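Local coordinates for protein serine proteinase inhibitor 1 (Myxoma virus, PDB 6BJ5) that inhibits serine-type endopeptidases as a poxviral member of the serpin family and is important for the virulence of myxoma virus, at residues Val293-Lys298 against Ala308-Ala313; Val196-Thr201 against Leu213-Asp218. One frame throughout, in Å; residues are numbered along the deposited sequence.

Interaction 1: residues Val293-Lys298 against Ala308-Ala313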
ATOM      1  N   VAL A 293      12.894   1.596  -6.448  1.00 27.22           N
ATOM      2  CA  VAL A 293      11.449   1.585  -6.289  1.00 26.36           C
ATOM      3  C   VAL A 293      11.171   1.946  -4.842  1.00 33.19           C
ATOM      4  O   VAL A 293      11.554   1.207  -3.922  1.00 27.00           O
ATOM      5  CB  VAL A 293      10.809   0.235  -6.635  1.00 28.85           C
ATOM      6  CG1 VAL A 293       9.279   0.357  -6.511  1.00 21.60           C
ATOM      7  CG2 VAL A 293      11.202  -0.210  -8.036  1.00 21.48           C
ATOM      8  N   LEU A 294      10.543   3.102  -4.638  1.00 37.11           N
ATOM      9  CA  LEU A 294      10.253   3.615  -3.310  1.00 30.50           C
ATOM     10  C   LEU A 294       8.769   3.890  -3.159  1.00 23.71           C
ATOM     11  O   LEU A 294       8.111   4.377  -4.095  1.00 23.26           O
ATOM     12  CB  LEU A 294      11.045   4.887  -3.022  1.00 32.25           C
ATOM     13  CG  LEU A 294      12.557   4.705  -3.131  1.00 44.23           C
ATOM     14  CD1 LEU A 294      13.273   6.004  -2.780  1.00 44.66           C
ATOM     15  CD2 LEU A 294      13.035   3.543  -2.265  1.00 50.07           C
ATOM     16  N   GLN A 295       8.251   3.539  -1.986  1.00 14.69           N
ATOM     17  CA  GLN A 295       6.867   3.803  -1.620  1.00 22.87           C
ATOM     18  C   GLN A 295       6.815   4.492  -0.260  1.00 27.24           C
ATOM     19  O   GLN A 295       7.375   3.997   0.728  1.00 22.17           O
ATOM     20  CB  GLN A 295       6.047   2.506  -1.590  1.00 21.30           C
ATOM     21  CG  GLN A 295       4.567   2.733  -1.780  1.00 25.05           C
ATOM     22  CD  GLN A 295       3.738   1.499  -1.527  1.00 32.51           C
ATOM     23  OE1 GLN A 295       3.515   1.090  -0.380  1.00 33.50           O
ATOM     24  NE2 GLN A 295       3.304   0.867  -2.613  1.00 18.18           N
ATOM     25  N   THR A 296       6.134   5.622  -0.200  1.00 29.52           N
ATOM     26  CA  THR A 296       5.825   6.239   1.074  1.00 24.51           C
ATOM     27  C   THR A 296       4.314   6.185   1.253  1.00 21.71           C
ATOM     28  O   THR A 296       3.550   6.583   0.358  1.00 19.66           O
ATOM     29  CB  THR A 296       6.349   7.670   1.159  1.00 26.12           C
ATOM     30  OG1 THR A 296       5.628   8.488   0.246  1.00 39.09           O
ATOM     31  CG2 THR A 296       7.802   7.726   0.790  1.00 27.41           C
ATOM     32  N   SER A 297       3.895   5.652   2.390  1.00 23.12           N
ATOM     33  CA  SER A 297       2.489   5.456   2.694  1.00 32.45           C
ATOM     34  C   SER A 297       2.188   6.052   4.061  1.00 26.54           C
ATOM     35  O   SER A 297       3.067   6.180   4.916  1.00 19.92           O
ATOM     36  CB  SER A 297       2.100   3.966   2.679  1.00 29.77           C
ATOM     37  OG  SER A 297       2.391   3.360   1.429  1.00 27.48           O
ATOM     38  N   LYS A 298       0.943   6.459   4.245  1.00 27.66           N
ATOM     39  CA  LYS A 298       0.504   6.937   5.539  1.00 22.90           C
ATOM     40  C   LYS A 298      -0.927   6.455   5.700  1.00 24.19           C
ATOM     41  O   LYS A 298      -1.704   6.500   4.733  1.00 21.50           O
ATOM     42  CB  LYS A 298       0.620   8.467   5.639  1.00 25.85           C
ATOM     43  CG  LYS A 298       0.411   9.020   7.058  1.00 35.47           C
ATOM     44  CD  LYS A 298       0.332  10.529   7.032  1.00 39.13           C
ATOM     45  CE  LYS A 298      -0.026  11.124   8.381  1.00 42.58           C
ATOM     46  NZ  LYS A 298      -0.342  12.585   8.223  1.00 44.53           N
ATOM     47  N   ALA A 308      -6.029   7.224   4.225  1.00 24.60           N
ATOM     48  CA  ALA A 308      -4.903   6.409   3.779  1.00 27.59           C
ATOM     49  C   ALA A 308      -4.326   6.970   2.494  1.00 31.99           C
ATOM     50  O   ALA A 308      -5.055   7.377   1.580  1.00 25.91           O
ATOM     51  CB  ALA A 308      -5.286   4.949   3.546  1.00 19.84           C
ATOM     52  N   SER A 309      -3.010   6.885   2.387  1.00 28.92           N
ATOM     53  CA  SER A 309      -2.328   7.540   1.295  1.00 30.90           C
ATOM     54  C   SER A 309      -1.115   6.723   0.902  1.00 26.70           C
ATOM     55  O   SER A 309      -0.425   6.170   1.771  1.00 20.51           O
ATOM     56  CB  SER A 309      -1.897   8.941   1.743  1.00 17.71           C
ATOM     57  OG  SER A 309      -1.340   9.629   0.674  1.00 34.69           O
ATOM     58  N   SER A 310      -0.851   6.651  -0.402  1.00 22.00           N
ATOM     59  CA  SER A 310       0.369   5.969  -0.809  1.00 21.33           C
ATOM     60  C   SER A 310       0.841   6.465  -2.171  1.00 30.63           C
ATOM     61  O   SER A 310       0.045   6.599  -3.110  1.00 21.04           O
ATOM     62  CB  SER A 310       0.166   4.459  -0.840  1.00 20.48           C
ATOM     63  OG  SER A 310       1.386   3.826  -1.181  1.00 42.09           O
ATOM     64  N   ASP A 311       2.150   6.705  -2.273  1.00 31.78           N
ATOM     65  CA  ASP A 311       2.788   7.102  -3.525  1.00 28.90           C
ATOM     66  C   ASP A 311       3.962   6.176  -3.784  1.00 29.18           C
ATOM     67  O   ASP A 311       4.843   6.045  -2.929  1.00 35.71           O
ATOM     68  CB  ASP A 311       3.251   8.553  -3.467  1.00 28.35           C
ATOM     69  CG  ASP A 311       2.105   9.505  -3.262  1.00 45.57           C
ATOM     70  OD1 ASP A 311       1.137   9.436  -4.053  1.00 48.83           O
ATOM     71  OD2 ASP A 311       2.149  10.290  -2.290  1.00 62.80           O
ATOM     72  N   THR A 312       3.959   5.519  -4.943  1.00 32.46           N
ATOM     73  CA  THR A 312       5.038   4.624  -5.349  1.00 29.47           C
ATOM     74  C   THR A 312       5.827   5.275  -6.470  1.00 23.17           C
ATOM     75  O   THR A 312       5.244   5.725  -7.462  1.00 25.84           O
ATOM     76  CB  THR A 312       4.489   3.267  -5.798  1.00 31.10           C
ATOM     77  OG1 THR A 312       3.733   2.689  -4.727  1.00 25.45           O
ATOM     78  CG2 THR A 312       5.618   2.330  -6.186  1.00 17.02           C
ATOM     79  N   ALA A 313       7.142   5.351  -6.294  1.00 22.90           N
ATOM     80  CA  ALA A 313       8.034   5.994  -7.255  1.00 27.69           C
ATOM     81  C   ALA A 313       9.049   4.994  -7.799  1.00 23.65           C
ATOM     82  O   ALA A 313       9.873   4.473  -7.038  1.00 31.57           O
ATOM     83  CB  ALA A 313       8.762   7.173  -6.606  1.00 15.04           C
TER
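Q295 sets CG anti to its backbone N (chi1 -156°) and runs extended over the face it shares with S310 and T312, while T312 turns OG1 to the side of its own backbone N; the two side chains cross at a slant, T312 OG1 lying beside CG of Q295 and accepting from its NE2 at 2.8 Å. The hydroxyl oxygen sits close to the amide plane, 12° out of it, and the same NE2 also bonds to the carbonyl of S36, so the NH2 group has two acceptors. Two residues along, S297 OG and S310 OG reach each other at 2.8 Å, a bond in which either may donate. S310 OG also lies 3.3 Å from CD of Q295, so the serine pair packs against the amide group on one buried face beneath strand 33-35. On the other face, D311 turns its carboxylate to R149 in a salt bridge and to the hydroxyl of S147. The backbones form hydrogen-bonded antiparallel pairs at L294-A313, T296-D311 and K298-S309; A313 N to L294 O is 2.6 Å. Strand 305-314 lies between 293-302 and 142-153, consistent with a serpin reactive-centre loop inserted into its central sheet. Hydroxyls and one amide pair with each other and with the S36 carbonyl on this buried face, so side-chain hydrogen bonds add to the backbone ones in holding what is probably the inserted loop.

Interaction 2: residues Val196-Thr201 against Leu213-Asp218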
ATOM      1  N   VAL A 196      -2.062 -19.831  13.701  1.00 74.78           N
ATOM      2  CA  VAL A 196      -1.719 -20.262  15.039  1.00 71.59           C
ATOM      3  C   VAL A 196      -2.698 -19.582  15.966  1.00 73.31           C
ATOM      4  O   VAL A 196      -2.331 -19.071  17.019  1.00 92.27           O
ATOM      5  CB  VAL A 196      -0.271 -19.898  15.371  1.00 67.87           C
ATOM      6  CG1 VAL A 196       0.695 -20.760  14.580  1.00 70.53           C
ATOM      7  CG2 VAL A 196      -0.035 -18.431  15.039  1.00 65.41           C
ATOM      8  N   GLY A 197      -3.961 -19.588  15.561  1.00 61.55           N
ATOM      9  CA  GLY A 197      -5.026 -18.955  16.317  1.00 49.72           C
ATOM     10  C   GLY A 197      -5.072 -17.446  16.138  1.00 41.71           C
ATOM     11  O   GLY A 197      -4.131 -16.720  16.482  1.00 44.44           O
ATOM     12  N   TYR A 198      -6.205 -16.969  15.634  1.00 38.38           N
ATOM     13  CA  TYR A 198      -6.419 -15.564  15.319  1.00 40.94           C
ATOM     14  C   TYR A 198      -7.879 -15.390  14.930  1.00 37.87           C
ATOM     15  O   TYR A 198      -8.599 -16.362  14.693  1.00 37.39           O
ATOM     16  CB  TYR A 198      -5.499 -15.081  14.185  1.00 49.49           C
ATOM     17  CG  TYR A 198      -5.707 -15.730  12.816  1.00 45.54           C
ATOM     18  CD1 TYR A 198      -6.619 -15.199  11.899  1.00 46.24           C
ATOM     19  CD2 TYR A 198      -4.971 -16.844  12.437  1.00 45.36           C
ATOM     20  CE1 TYR A 198      -6.801 -15.770  10.654  1.00 48.44           C
ATOM     21  CE2 TYR A 198      -5.150 -17.427  11.196  1.00 56.58           C
ATOM     22  CZ  TYR A 198      -6.063 -16.881  10.308  1.00 55.78           C
ATOM     23  OH  TYR A 198      -6.246 -17.459   9.075  1.00 52.47           O
ATOM     24  N   SER A 199      -8.297 -14.136  14.838  1.00 30.45           N
ATOM     25  CA  SER A 199      -9.610 -13.791  14.327  1.00 32.11           C
ATOM     26  C   SER A 199      -9.457 -12.820  13.169  1.00 30.29           C
ATOM     27  O   SER A 199      -8.403 -12.213  12.973  1.00 41.54           O
ATOM     28  CB  SER A 199     -10.484 -13.154  15.398  1.00 23.21           C
ATOM     29  OG  SER A 199      -9.915 -11.923  15.754  1.00 25.72           O
ATOM     30  N   VAL A 200     -10.529 -12.679  12.398  1.00 23.80           N
ATOM     31  CA  VAL A 200     -10.597 -11.698  11.325  1.00 24.61           C
ATOM     32  C   VAL A 200     -11.973 -11.059  11.403  1.00 26.24           C
ATOM     33  O   VAL A 200     -12.976 -11.758  11.583  1.00 34.66           O
ATOM     34  CB  VAL A 200     -10.350 -12.326   9.936  1.00 22.63           C
ATOM     35  CG1 VAL A 200     -10.413 -11.275   8.842  1.00 23.69           C
ATOM     36  CG2 VAL A 200      -9.013 -13.037   9.900  1.00 14.93           C
ATOM     37  N   THR A 201     -12.020  -9.736  11.300  1.00 23.33           N
ATOM     38  CA  THR A 201     -13.251  -8.994  11.509  1.00 27.72           C
ATOM     39  C   THR A 201     -13.343  -7.899  10.457  1.00 30.03           C
ATOM     40  O   THR A 201     -12.369  -7.182  10.224  1.00 31.37           O
ATOM     41  CB  THR A 201     -13.268  -8.392  12.927  1.00 30.47           C
ATOM     42  OG1 THR A 201     -13.116  -9.441  13.898  1.00 26.07           O
ATOM     43  CG2 THR A 201     -14.554  -7.611  13.181  1.00 20.49           C
ATOM     44  N   LEU A 213     -10.362  -5.237   7.074  1.00 35.77           N
ATOM     45  CA  LEU A 213     -10.227  -6.520   7.725  1.00 26.30           C
ATOM     46  C   LEU A 213      -9.233  -6.322   8.847  1.00 37.81           C
ATOM     47  O   LEU A 213      -8.115  -5.848   8.612  1.00 44.85           O
ATOM     48  CB  LEU A 213      -9.742  -7.585   6.739  1.00 31.97           C
ATOM     49  CG  LEU A 213     -10.664  -7.817   5.533  1.00 31.87           C
ATOM     50  CD1 LEU A 213     -10.054  -8.834   4.613  1.00 27.50           C
ATOM     51  CD2 LEU A 213     -12.065  -8.253   5.974  1.00 37.34           C
ATOM     52  N   LEU A 214      -9.651  -6.646  10.061  1.00 39.50           N
ATOM     53  CA  LEU A 214      -8.799  -6.567  11.231  1.00 20.36           C
ATOM     54  C   LEU A 214      -8.486  -8.003  11.646  1.00 20.74           C
ATOM     55  O   LEU A 214      -9.399  -8.816  11.843  1.00 28.22           O
ATOM     56  CB  LEU A 214      -9.492  -5.763  12.325  1.00 22.48           C
ATOM     57  CG  LEU A 214      -8.898  -5.721  13.740  1.00 30.69           C
ATOM     58  CD1 LEU A 214      -7.613  -4.904  13.775  1.00 24.74           C
ATOM     59  CD2 LEU A 214      -9.898  -5.162  14.720  1.00 20.63           C
ATOM     60  N   VAL A 215      -7.201  -8.313  11.714  1.00  9.22           N
ATOM     61  CA  VAL A 215      -6.652  -9.636  11.968  1.00 16.19           C
ATOM     62  C   VAL A 215      -5.925  -9.577  13.305  1.00 28.32           C
ATOM     63  O   VAL A 215      -4.907  -8.881  13.417  1.00 25.93           O
ATOM     64  CB  VAL A 215      -5.691 -10.049  10.838  1.00 29.65           C
ATOM     65  CG1 VAL A 215      -5.115 -11.465  11.053  1.00 22.73           C
ATOM     66  CG2 VAL A 215      -6.388  -9.942   9.475  1.00 32.13           C
ATOM     67  N   VAL A 216      -6.419 -10.298  14.309  1.00 37.61           N
ATOM     68  CA  VAL A 216      -5.820 -10.266  15.646  1.00 34.35           C
ATOM     69  C   VAL A 216      -5.269 -11.654  15.947  1.00 32.80           C
ATOM     70  O   VAL A 216      -6.047 -12.569  16.262  1.00 35.72           O
ATOM     71  CB  VAL A 216      -6.824  -9.832  16.724  1.00 33.66           C
ATOM     72  CG1 VAL A 216      -6.122  -9.828  18.083  1.00 27.37           C
ATOM     73  CG2 VAL A 216      -7.470  -8.470  16.413  1.00 26.82           C
ATOM     74  N   PRO A 217      -3.940 -11.871  15.900  1.00 29.66           N
ATOM     75  CA  PRO A 217      -3.408 -13.230  16.053  1.00 39.93           C
ATOM     76  C   PRO A 217      -2.641 -13.452  17.337  1.00 49.40           C
ATOM     77  O   PRO A 217      -2.286 -12.501  18.040  1.00 60.82           O
ATOM     78  CB  PRO A 217      -2.461 -13.346  14.857  1.00 35.89           C
ATOM     79  CG  PRO A 217      -1.808 -11.973  14.843  1.00 23.69           C
ATOM     80  CD  PRO A 217      -2.913 -10.979  15.329  1.00 32.99           C
ATOM     81  N   ASP A 218      -2.364 -14.716  17.646  1.00 55.43           N
ATOM     82  CA  ASP A 218      -1.436 -15.030  18.725  1.00 64.64           C
ATOM     83  C   ASP A 218       0.022 -14.907  18.293  1.00 60.62           C
ATOM     84  O   ASP A 218       0.901 -14.789  19.155  1.00 51.04           O
ATOM     85  CB  ASP A 218      -1.705 -16.447  19.239  1.00 73.73           C
ATOM     86  CG  ASP A 218      -3.137 -16.632  19.739  1.00 83.24           C
ATOM     87  OD1 ASP A 218      -3.780 -15.633  20.145  1.00 84.46           O
ATOM     88  OD2 ASP A 218      -3.623 -17.785  19.711  1.00 84.94           O
TER
HETATM   89  O   HOH W   1     -10.604  -9.796  14.384  1.00 25.85           O
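V200 and V215 stand side by side on one face of the hairpin, their CG2 methyls 4.1 Å apart, and V215 CG1 comes equally near to CD1 of Y198 in an oblique approach to the ring. With CG held between backbone N and carbonyl carbon (chi1 64°), the tyrosine ring rises off this face, and V200 CG2 lies at its edge in the ring plane. Its root packs on proline, Y198 CB to P217 CB 3.6 Å. Helices 220-226 and 229-238 cover this apolar face through I223 and W235, and the tyrosine hydroxyl is taken up by the indole NE1 of W235. Across the backbone, S199 and V216 exchange two bonds, although S199 N reaches V216 O from well above the carbonyl plane, 40° out of it. The opposite face has a polar patch: one water bonds S199 OG and T201 OG1, each at 2.6 Å, and donates to L214 O at 3.0 Å. That carbonyl also accepts T201 N, so it is bonded twice. At the open end of the hairpin, away from its turn, G197 presents its carbonyl to D218 N at 2.9 Å, where the strands give way to loop. Strand 188-191 flanks 198-204, and a strand of the second chain pairs with L213 and V215. This antiparallel hairpin, packed on two helices, fits sheet B of the serpin fold.

Interaction 2 closes along the chain before interaction 1 opens, and their centres stand 26 Å apart with nearest atoms about 12 Å apart, so they do not touch. Each joins the two strands of a beta hairpin, but in different sheets: interaction 1 lies in the middle of the large mixed sheet, near the centre of the chain, whereas interaction 2 lies farther out, in the three-stranded sheet that the second chain extends. Strands 173-185 and 188-191, neighbours in sequence, belong to one sheet each. One contact lies in the sheet that appears to have taken up the reactive-centre loop, the other in the sheet continued by a second chain, as expected for a cleaved serpin.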